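Side-chain contacts in VipE (Legionella pneumophila subsp. pneumophila str. Philadelphia 1, PDB 4QN8), which is an effector protein of unknown biochemical function, probably acting in the host cell, represented here by its all-helical N-terminal part: residues N55-K58 against M59-I62; D93-T96 against F97-S101; P116-A119 against E120-F123. All blocks are in the same frame, centred on the assembly; numbering follows the deposited sequence. Where two conformers were deposited one is given.

Contact 1: residues N55-K58 against M59-I62; sequences NHSK and MDAI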
loop_
_atom_site.group_PDB
_atom_site.type_symbol
_atom_site.label_atom_id
_atom_site.label_comp_id
_atom_site.label_asym_id
_atom_site.label_seq_id
_atom_site.Cartn_x
_atom_site.Cartn_y
_atom_site.Cartn_z
ATOM N N ASN A 55 13.254 14.766 -2.190
ATOM C CA ASN A 55 14.000 13.681 -1.542
ATOM C C ASN A 55 13.070 12.602 -1.011
ATOM O O ASN A 55 12.660 12.645 0.156
ATOM C CB ASN A 55 14.873 14.227 -0.403
ATOM C CG ASN A 55 15.963 13.245 0.026
ATOM O OD1 ASN A 55 16.689 12.693 -0.810
ATOM N ND2 ASN A 55 16.078 13.022 1.332
ATOM N N HIS A 56 12.710 11.644 -1.863
ATOM C CA HIS A 56 11.828 10.567 -1.409
ATOM C C HIS A 56 11.923 9.323 -2.287
ATOM O O HIS A 56 11.969 9.406 -3.513
ATOM C CB HIS A 56 10.367 11.038 -1.300
ATOM C CG HIS A 56 9.762 11.453 -2.609
ATOM N ND1 HIS A 56 9.688 12.778 -2.992
ATOM C CD2 HIS A 56 9.210 10.739 -3.607
ATOM C CE1 HIS A 56 9.123 12.849 -4.191
ATOM N NE2 HIS A 56 8.817 11.633 -4.582
ATOM N N SER A 57 11.961 8.167 -1.644
ATOM C CA SER A 57 11.903 6.914 -2.373
ATOM C C SER A 57 10.492 6.656 -2.863
ATOM O O SER A 57 9.539 7.356 -2.480
ATOM C CB SER A 57 12.345 5.756 -1.480
ATOM O OG SER A 57 11.383 5.514 -0.474
ATOM N N LYS A 58 10.345 5.634 -3.699
ATOM C CA LYS A 58 9.009 5.216 -4.120
ATOM C C LYS A 58 8.150 4.794 -2.932
ATOM O O LYS A 58 7.004 5.240 -2.804
ATOM C CB LYS A 58 9.086 4.107 -5.171
ATOM C CG LYS A 58 7.727 3.615 -5.646
ATOM C CD LYS A 58 7.898 2.645 -6.808
ATOM C CE LYS A 58 6.561 2.044 -7.223
ATOM N NZ LYS A 58 6.719 1.394 -8.564
HETATM N N MSE A 59 8.688 3.952 -2.047
HETATM C CA MSE A 59 7.937 3.603 -0.845
HETATM C C MSE A 59 7.640 4.807 0.047
HETATM O O MSE A 59 6.547 4.886 0.612
HETATM C CB MSE A 59 8.584 2.484 -0.029
HETATM C CG MSE A 59 7.782 2.192 1.249
HETATM SE SE MSE A 59 5.910 1.715 0.847
HETATM C CE MSE A 59 6.527 0.199 -0.154
ATOM N N ASP A 60 8.578 5.748 0.166
ATOM C CA ASP A 60 8.300 6.960 0.943
ATOM C C ASP A 60 7.025 7.630 0.428
ATOM O O ASP A 60 6.198 8.100 1.210
ATOM C CB ASP A 60 9.447 7.968 0.826
ATOM C CG ASP A 60 10.691 7.564 1.614
ATOM O OD1 ASP A 60 10.581 6.759 2.569
ATOM O OD2 ASP A 60 11.787 8.078 1.264
ATOM N N ALA A 61 6.883 7.687 -0.893
ATOM C CA ALA A 61 5.753 8.393 -1.497
ATOM C C ALA A 61 4.440 7.653 -1.270
ATOM O O ALA A 61 3.406 8.267 -0.975
ATOM C CB ALA A 61 5.994 8.591 -2.976
ATOM N N ILE A 62 4.472 6.334 -1.431
ATOM C CA ILE A 62 3.280 5.521 -1.189
ATOM C C ILE A 62 2.867 5.592 0.287
ATOM O O ILE A 62 1.681 5.731 0.609
ATOM C CB ILE A 62 3.504 4.045 -1.616
ATOM C CG1 ILE A 62 3.950 3.974 -3.086
ATOM C CG2 ILE A 62 2.242 3.223 -1.368
ATOM C CD1 ILE A 62 4.166 2.556 -3.615
#

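Contact 2: residues D93-T96 against F97-S101; sequences DRNT and FMRGS. With BME (beta-mercaptoethanol), chain D.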
loop_
_atom_site.group_PDB
_atom_site.type_symbol
_atom_site.label_atom_id
_atom_site.label_comp_id
_atom_site.label_asym_id
_atom_site.label_seq_id
_atom_site.Cartn_x
_atom_site.Cartn_y
_atom_site.Cartn_z
ATOM N N ASP A 93 5.967 -10.387 -12.943
ATOM C CA ASP A 93 6.810 -11.558 -13.133
ATOM C C ASP A 93 6.641 -12.516 -11.958
ATOM O O ASP A 93 6.186 -12.122 -10.875
ATOM C CB ASP A 93 8.281 -11.150 -13.253
ATOM C CG ASP A 93 8.543 -10.248 -14.445
ATOM O OD1 ASP A 93 7.613 -10.044 -15.256
ATOM O OD2 ASP A 93 9.685 -9.751 -14.579
ATOM N N ARG A 94 7.012 -13.774 -12.170
ATOM C CA ARG A 94 6.899 -14.788 -11.126
ATOM C C ARG A 94 7.554 -14.340 -9.820
ATOM O O ARG A 94 8.659 -13.782 -9.828
ATOM C CB ARG A 94 7.549 -16.089 -11.590
ATOM C CG ARG A 94 7.651 -17.142 -10.505
ATOM C CD ARG A 94 8.958 -17.902 -10.614
ATOM N NE ARG A 94 8.939 -19.147 -9.854
ATOM C CZ ARG A 94 9.922 -20.042 -9.863
ATOM N NH1 ARG A 94 11.010 -19.830 -10.592
ATOM N NH2 ARG A 94 9.819 -21.152 -9.142
ATOM N N ASN A 95 6.860 -14.559 -8.705
ATOM C CA ASN A 95 7.458 -14.356 -7.392
ATOM C C ASN A 95 7.780 -12.873 -7.115
ATOM O O ASN A 95 8.757 -12.551 -6.443
ATOM C CB ASN A 95 8.698 -15.249 -7.253
ATOM C CG ASN A 95 9.181 -15.370 -5.831
ATOM O OD1 ASN A 95 8.528 -15.993 -4.992
ATOM N ND2 ASN A 95 10.338 -14.777 -5.547
ATOM N N THR A 96 6.933 -11.979 -7.620
ATOM C CA THR A 96 7.110 -10.536 -7.418
ATOM C C THR A 96 5.987 -9.851 -6.614
ATOM O O THR A 96 6.144 -8.719 -6.133
ATOM C CB THR A 96 7.254 -9.813 -8.767
ATOM O OG1 THR A 96 6.098 -10.083 -9.570
ATOM C CG2 THR A 96 8.498 -10.287 -9.498
ATOM N N PHE A 97 4.841 -10.513 -6.484
ATOM C CA PHE A 97 3.725 -9.923 -5.750
ATOM C C PHE A 97 4.176 -9.580 -4.322
ATOM O O PHE A 97 4.759 -10.425 -3.643
ATOM C CB PHE A 97 2.531 -10.886 -5.750
ATOM C CG PHE A 97 1.305 -10.349 -5.049
ATOM C CD1 PHE A 97 0.583 -9.301 -5.591
ATOM C CD2 PHE A 97 0.860 -10.919 -3.864
ATOM C CE1 PHE A 97 -0.559 -8.821 -4.959
ATOM C CE2 PHE A 97 -0.277 -10.446 -3.231
ATOM C CZ PHE A 97 -0.984 -9.386 -3.778
HETATM N N MSE A 98 3.942 -8.327 -3.916
HETATM C CA MSE A 98 4.278 -7.768 -2.590
HETATM C C MSE A 98 5.746 -7.443 -2.307
HETATM O O MSE A 98 6.054 -6.885 -1.251
HETATM C CB MSE A 98 3.720 -8.617 -1.439
HETATM C CG MSE A 98 2.228 -8.719 -1.390
HETATM SE SE MSE A 98 1.557 -7.219 -0.348
HETATM C CE MSE A 98 -0.380 -7.391 -0.664
ATOM N N ARG A 99 6.656 -7.787 -3.210
ATOM C CA ARG A 99 8.072 -7.500 -2.986
ATOM C C ARG A 99 8.404 -6.068 -3.411
ATOM O O ARG A 99 9.221 -5.399 -2.780
ATOM C CB ARG A 99 8.983 -8.479 -3.738
ATOM C CG ARG A 99 8.383 -9.853 -4.051
ATOM C CD ARG A 99 7.942 -10.611 -2.814
ATOM N NE ARG A 99 8.247 -12.044 -2.875
ATOM C CZ ARG A 99 7.487 -12.969 -3.461
ATOM N NH1 ARG A 99 6.361 -12.640 -4.088
ATOM N NH2 ARG A 99 7.866 -14.240 -3.428
ATOM N N GLY A 100 7.778 -5.611 -4.492
ATOM C CA GLY A 100 8.001 -4.266 -4.977
ATOM C C GLY A 100 7.269 -3.280 -4.092
ATOM O O GLY A 100 6.409 -3.670 -3.290
ATOM N N SER A 101 7.613 -2.001 -4.215
ATOM C CA SER A 101 6.921 -0.971 -3.445
ATOM C C SER A 101 5.597 -0.726 -4.125
ATOM O O SER A 101 5.565 -0.306 -5.282
ATOM C CB SER A 101 7.732 0.328 -3.410
ATOM O OG SER A 101 9.052 0.098 -2.928
HETATM C C1 BME D . 10.318 -1.050 -5.667
HETATM C C2 BME D . 9.388 -0.515 -6.742
HETATM O O1 BME D . 10.758 0.009 -4.848
HETATM S S2 BME D . 8.834 -1.810 -7.863
#

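Contact 3: residues P116-A119 against E120-F123; sequences PTKA and EEHF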
loop_
_atom_site.group_PDB
_atom_site.type_symbol
_atom_site.label_atom_id
_atom_site.label_comp_id
_atom_site.label_asym_id
_atom_site.label_seq_id
_atom_site.Cartn_x
_atom_site.Cartn_y
_atom_site.Cartn_z
ATOM N N PRO A 116 -5.031 -5.158 13.369
ATOM C CA PRO A 116 -4.369 -6.419 12.993
ATOM C C PRO A 116 -5.271 -7.654 12.970
ATOM O O PRO A 116 -5.044 -8.525 12.128
ATOM C CB PRO A 116 -3.282 -6.583 14.065
ATOM C CG PRO A 116 -3.717 -5.737 15.199
ATOM C CD PRO A 116 -4.434 -4.566 14.581
ATOM N N THR A 117 -6.249 -7.741 13.865
ATOM C CA THR A 117 -7.149 -8.901 13.888
ATOM C C THR A 117 -7.954 -9.029 12.596
ATOM O O THR A 117 -8.127 -10.130 12.057
ATOM C CB THR A 117 -8.126 -8.845 15.075
ATOM O OG1 THR A 117 -7.387 -8.853 16.302
ATOM C CG2 THR A 117 -9.069 -10.043 15.049
ATOM N N LYS A 118 -8.455 -7.897 12.110
ATOM C CA LYS A 118 -9.206 -7.865 10.861
ATOM C C LYS A 118 -8.304 -8.091 9.648
ATOM O O LYS A 118 -8.688 -8.762 8.689
ATOM C CB LYS A 118 -9.927 -6.527 10.725
ATOM C CG LYS A 118 -10.859 -6.456 9.535
ATOM C CD LYS A 118 -11.872 -7.594 9.567
ATOM C CE LYS A 118 -12.991 -7.359 8.568
ATOM N NZ LYS A 118 -13.925 -8.518 8.495
ATOM N N ALA A 119 -7.102 -7.535 9.689
ATOM C CA ALA A 119 -6.194 -7.618 8.540
ATOM C C ALA A 119 -5.689 -9.038 8.309
ATOM O O ALA A 119 -5.298 -9.408 7.183
ATOM C CB ALA A 119 -5.040 -6.678 8.717
ATOM N N GLU A 120 -5.699 -9.841 9.366
ATOM C CA GLU A 120 -5.226 -11.219 9.268
ATOM C C GLU A 120 -5.972 -12.031 8.206
ATOM O O GLU A 120 -5.408 -12.959 7.614
ATOM C CB GLU A 120 -5.323 -11.907 10.632
ATOM C CG GLU A 120 -4.669 -13.258 10.682
ATOM C CD GLU A 120 -3.169 -13.205 10.440
ATOM O OE1 GLU A 120 -2.562 -12.101 10.489
ATOM O OE2 GLU A 120 -2.593 -14.284 10.210
ATOM N N GLU A 121 -7.226 -11.673 7.948
ATOM C CA GLU A 121 -8.042 -12.408 6.984
ATOM C C GLU A 121 -7.506 -12.332 5.542
ATOM O O GLU A 121 -7.836 -13.178 4.709
ATOM C CB GLU A 121 -9.494 -11.928 7.043
ATOM C CG GLU A 121 -10.139 -12.059 8.425
ATOM C CD GLU A 121 -11.542 -11.468 8.476
ATOM O OE1 GLU A 121 -12.085 -11.126 7.398
ATOM O OE2 GLU A 121 -12.101 -11.346 9.592
ATOM N N HIS A 122 -6.688 -11.330 5.255
ATOM C CA HIS A 122 -6.162 -11.145 3.896
ATOM C C HIS A 122 -5.200 -12.260 3.508
ATOM O O HIS A 122 -5.006 -12.535 2.317
ATOM C CB HIS A 122 -5.443 -9.807 3.747
ATOM C CG HIS A 122 -6.340 -8.616 3.834
ATOM N ND1 HIS A 122 -7.452 -8.461 3.034
ATOM C CD2 HIS A 122 -6.273 -7.509 4.612
ATOM C CE1 HIS A 122 -8.038 -7.308 3.328
ATOM N NE2 HIS A 122 -7.336 -6.715 4.271
ATOM N N PHE A 123 -4.599 -12.906 4.505
ATOM C CA PHE A 123 -3.636 -13.976 4.232
ATOM C C PHE A 123 -4.313 -15.270 3.832
ATOM O O PHE A 123 -3.645 -16.220 3.433
ATOM C CB PHE A 123 -2.702 -14.179 5.428
ATOM C CG PHE A 123 -1.894 -12.956 5.746
ATOM C CD1 PHE A 123 -0.709 -12.696 5.075
ATOM C CD2 PHE A 123 -2.347 -12.031 6.667
ATOM C CE1 PHE A 123 0.026 -11.553 5.347
ATOM C CE2 PHE A 123 -1.615 -10.885 6.943
ATOM C CZ PHE A 123 -0.434 -10.643 6.281
#

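Contact 1: residues N55-K58 against M59-I62
S57 and D60 are turned toward each other by their first torsions. S57 OG stands between its backbone N and carbonyl carbon (chi1 70°), which turns the hydroxyl onto the first turn of helix 58-69. D60 CG stands anti to its own carbonyl carbon (chi1 -73°), which swings the carboxylate back toward S57. The two residues form a capping box. D60 N donates to S57 OG at 2.9 Å. In return, S57 N donates to D60 OD2 at 2.9 Å, nearly straight at 169° but from above the carboxylate plane. S57 is thus the N-cap, and each residue's side chain accepts from the other's backbone N-H. The helix proper follows at once: A61 N donates to S57 O and I62 N to K58 O, each at 3.1 Å. H56 lies just outside the box. Its CB packs on D60 CB at 3.8 Å, and its CD2 comes within 3.9 Å of A61 CB. H56 ND1 is bonded to S52 O and NE2 weakly to T39 O. The K58 chain is extended and its NZ bonds to P35 O. A capping box marks a helix start, here where a long loop enters helix 58-69. H56 and A61 touch Q7 of helix 6-20, while M59 and I62 pack against helix 103-114.

Contact 2: residues D93-T96 against F97-S101
R99 folds its side chain back over the N95-T96 backbone. Its CB lies 3.7 Å from T96 O, and CG is closer to that oxygen, at 3.3 Å. The chain then bends at chi2 (-59°), and CD and NE pass near N95 O. This carbonyl oxygen sits over the centre of one guanidinium face, 3.2 Å above the plane. It is poorly placed for a bond to NH1, which donates instead to F97 O at 2.8 Å. The approach of R99 NH2 to N95 OD1 is too short to be trusted, and R99 was modelled in two conformers, so this end of the contact is doubtful. The backbone is clearer: R99 N donates to T96 O at 3.1 Å, a bond between residues three apart that follows the type II beta turn D93-T96. Further on, S101 OG shares a hydrogen bond of 2.6 Å with O1 of a beta-mercaptoethanol, probably from the crystallisation liquor. The F97 ring is buried and makes a cation-pi contact with R127. In the conformer described, the charged R99 group lies near two backbone carbonyl oxygens, N95 O over its face and F97 O bonded to NH1, which would probably be favoured electrostatically.

Contact 3: residues P116-A119 against E120-F123
Across P116-A119 and E120-F123 the backbone passes from a short helix into a 3-10 segment, with E120 N bonded weakly to P116 O and H122 N bonded to A119 O at 3.1 Å. K118 and E121, three residues apart, form a salt bridge. K118 NZ approaches both carboxylate oxygens, at 3.4 Å from E121 OE1 and 3.5 Å from OE2, and the bond to OE1 is weak. K118 NZ also has a long, weak ion pair with E76. K118 bends at chi2 (55°), while E121 runs extended beyond CG, and the two chains cross obliquely. K118 CD also lies along the carboxylate, 3.8 Å from E121 OE2. A119 O lies near H122 CD2 (3.3 Å) and, more loosely, F123 CE2 (4.0 Å). A119 packs on M112, and F123 packs on helices 103-114 and 135-154. The H122 ring stacks with H79, and its NE2 is bonded to OE1 of E111. E120 takes no part in the K118 pair and forms a salt bridge with K142. The chemistry is therefore divided. The K118-E121 pair is long, consistent with a weak electrostatic attraction, whereas the buried imidazole of H122 has its ring nitrogen NE2 satisfied by a carboxylate.

Overall arrangement
All three contacts are local, partly buried and touch helix 103-114. Contact 1 has no exposed touching residue, while contacts 2 and 3 have two and three. Contact 1 starts a helix, contact 2 is a loop leading towards one, and contact 3 ends a short helix in a 3-10 segment. K58, M59 and I62 of contact 1 pack on S101 of contact 2, joining helix 58-69 to the loop before helix 103-114. Contact 3 touches neither and lies across the chain's centre from contact 1. Contacts 2 and 3 both reach helix 135-154. Contact 1 relies on reciprocal backbone-to-side-chain capping bonds, contact 2 on an arginine among carbonyls, and contact 3 on a weak ion pair on the more exposed side, backed by buried aromatic rings.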